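Long-range contact in endo-xylogalacturonan hydrolase A (Aspergillus tubingensis, PDB 4C2L), which hydrolyses the xylose-substituted galacturonan backbone of xylogalacturonan, a component of the hairy regions of pectin: residues A[319-325]-A[350-356]. Sequence-based numbering, arbitrary orientation. Where two conformers were deposited one is given.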
loop_
_atom_site.group_PDB
_atom_site.type_symbol
_atom_site.label_atom_id
_atom_site.label_comp_id
_atom_site.label_asym_id
_atom_site.label_seq_id
_atom_site.Cartn_x
_atom_site.Cartn_y
_atom_site.Cartn_z
ATOM N N LYS A 319 18.915 -8.061 7.916
ATOM C CA LYS A 319 19.576 -8.869 6.917
ATOM C C LYS A 319 18.939 -8.633 5.561
ATOM O O LYS A 319 17.917 -9.239 5.245
ATOM C CB LYS A 319 19.496 -10.354 7.290
ATOM C CG LYS A 319 20.388 -11.216 6.414
ATOM C CD LYS A 319 20.226 -12.698 6.728
ATOM C CE LYS A 319 20.988 -13.550 5.717
ATOM N NZ LYS A 319 20.948 -14.993 6.122
ATOM N N LEU A 320 19.551 -7.746 4.778
ATOM C CA LEU A 320 19.086 -7.438 3.445
ATOM C C LEU A 320 20.000 -8.146 2.465
ATOM O O LEU A 320 21.218 -7.954 2.496
ATOM C CB LEU A 320 19.110 -5.922 3.198
ATOM C CG LEU A 320 18.624 -5.004 4.344
ATOM C CD1 LEU A 320 18.731 -3.542 3.932
ATOM C CD2 LEU A 320 17.202 -5.312 4.782
ATOM N N THR A 321 19.429 -8.994 1.628
ATOM C CA THR A 321 20.226 -9.688 0.619
ATOM C C THR A 321 19.516 -9.689 -0.724
ATOM O O THR A 321 18.272 -9.702 -0.782
ATOM C CB THR A 321 20.554 -11.153 1.030
ATOM O OG1 THR A 321 19.337 -11.863 1.279
ATOM C CG2 THR A 321 21.439 -11.198 2.274
ATOM N N ASP A 322 20.308 -9.672 -1.798
ATOM C CA ASP A 322 19.782 -9.698 -3.163
ATOM C C ASP A 322 18.724 -8.619 -3.364
ATOM O O ASP A 322 17.625 -8.875 -3.888
ATOM C CB ASP A 322 19.251 -11.089 -3.528
ATOM C CG ASP A 322 20.359 -12.105 -3.685
ATOM O OD1 ASP A 322 21.312 -11.831 -4.441
ATOM O OD2 ASP A 322 20.288 -13.174 -3.056
ATOM N N ILE A 323 19.073 -7.409 -2.945
ATOM C CA ILE A 323 18.244 -6.230 -3.203
ATOM C C ILE A 323 18.799 -5.614 -4.481
ATOM O O ILE A 323 19.999 -5.362 -4.586
ATOM C CB ILE A 323 18.291 -5.187 -2.068
ATOM C CG1 ILE A 323 18.105 -5.846 -0.683
ATOM C CG2 ILE A 323 17.284 -4.054 -2.341
ATOM C CD1 ILE A 323 16.797 -6.588 -0.473
ATOM N N VAL A 324 17.930 -5.421 -5.462
ATOM C CA VAL A 324 18.372 -4.885 -6.755
ATOM C C VAL A 324 17.589 -3.614 -7.056
ATOM O O VAL A 324 16.354 -3.600 -6.974
ATOM C CB VAL A 324 18.182 -5.920 -7.877
ATOM C CG1 VAL A 324 18.492 -5.290 -9.243
ATOM C CG2 VAL A 324 19.061 -7.144 -7.612
ATOM N N VAL A 325 18.318 -2.557 -7.395
ATOM C CA VAL A 325 17.718 -1.281 -7.776
ATOM C C VAL A 325 18.263 -1.050 -9.180
ATOM O O VAL A 325 19.474 -0.843 -9.350
ATOM C CB VAL A 325 18.141 -0.161 -6.801
ATOM C CG1 VAL A 325 17.712 1.226 -7.278
ATOM C CG2 VAL A 325 17.606 -0.424 -5.403
ATOM N N THR A 350 23.329 -6.831 7.227
ATOM C CA THR A 350 23.814 -7.122 5.892
ATOM C C THR A 350 23.097 -6.174 4.951
ATOM O O THR A 350 21.876 -6.030 5.024
ATOM C CB THR A 350 23.503 -8.582 5.525
ATOM O OG1 THR A 350 24.002 -9.441 6.565
ATOM C CG2 THR A 350 24.158 -8.970 4.221
ATOM N N CYS A 351 23.861 -5.543 4.066
ATOM C CA CYS A 351 23.337 -4.500 3.189
ATOM C C CYS A 351 23.544 -4.925 1.741
ATOM O O CYS A 351 24.259 -4.267 0.980
ATOM C CB CYS A 351 24.058 -3.186 3.496
ATOM S SG CYS A 351 23.382 -1.715 2.677
ATOM N N GLY A 352 22.912 -6.031 1.360
ATOM C CA GLY A 352 23.174 -6.659 0.079
ATOM C C GLY A 352 22.393 -5.987 -1.034
ATOM O O GLY A 352 21.490 -6.587 -1.615
ATOM N N ILE A 353 22.758 -4.748 -1.334
ATOM C CA ILE A 353 22.082 -3.989 -2.388
ATOM C C ILE A 353 23.019 -3.706 -3.555
ATOM O O ILE A 353 24.193 -3.377 -3.358
ATOM C CB ILE A 353 21.387 -2.711 -1.842
ATOM C CG1 ILE A 353 20.728 -1.902 -2.976
ATOM C CG2 ILE A 353 22.315 -1.868 -0.987
ATOM C CD1 ILE A 353 19.819 -0.788 -2.479
ATOM N N SER A 354 22.503 -3.896 -4.763
ATOM C CA SER A 354 23.230 -3.605 -6.002
ATOM C C SER A 354 22.427 -2.608 -6.839
ATOM O O SER A 354 21.247 -2.854 -7.096
ATOM C CB SER A 354 23.441 -4.901 -6.786
ATOM O OG SER A 354 24.155 -4.680 -7.991
ATOM N N ILE A 355 23.068 -1.527 -7.270
ATOM C CA ILE A 355 22.404 -0.480 -8.021
ATOM C C ILE A 355 23.017 -0.392 -9.410
ATOM O O ILE A 355 24.245 -0.387 -9.551
ATOM C CB ILE A 355 22.517 0.870 -7.298
ATOM C CG1 ILE A 355 21.951 0.752 -5.878
ATOM C CG2 ILE A 355 21.790 1.965 -8.081
ATOM C CD1 ILE A 355 22.222 1.945 -4.993
ATOM N N SER A 356 22.167 -0.348 -10.430
ATOM C CA SER A 356 22.643 -0.170 -11.812
ATOM C C SER A 356 21.683 0.732 -12.586
ATOM O O SER A 356 20.505 0.845 -12.238
ATOM C CB SER A 356 22.792 -1.505 -12.530
ATOM O OG SER A 356 21.542 -2.159 -12.637
#
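Ile353 sits beside Ile323 on the adjacent strand and reaches Val325 with its tip. Its CG1 is anti to the backbone N (chi1 178°) and the chain runs on extended, which carries CD1 forward to Val325 CG2, 3.7 Å away. Nearer the backbone, Ile353 CB stands 4.0 Å from Ile323 CB, and the two isoleucines slant across each other. Val325 CB in turn meets Ile355 CG1 at 4.0 Å. The beta-branched Ile and Val suit this buried face, since they favour extended backbone and offer apolar surface; Phe298, on strand 296-301, touches both Val325 and Ile353, while Leu378 packs on Ile353 and Ile355. Leu320 and Cys351 share the same face, the latter tied to Cys345 by a disulfide.

The outer face is more polar: the aliphatic part of Lys319 lies alongside Thr350, and Thr350 CG2 touches Thr321 CG2 at 4.0 Å.

Parallel pairing holds the strands together, but in two stages. From Ile323 N to Gly352 O (2.9 Å) onward, four bonds run close to the carbonyl axes. Before the corner at Asp322, by contrast, Gly352 N reaches Leu320 O at 2.8 Å from well above the carbonyl plane. The register slips by one residue here, a beta bulge, and Gly352 centres an inverse gamma turn. Glycine suits this tight turn, where its backbone lies close against Leu320 O and Thr321.

Strand 279-294 flanks 319-325 on its other side, so this pair continues the stacked parallel strands of the right-handed beta-helix characteristic of glycoside hydrolase family 28.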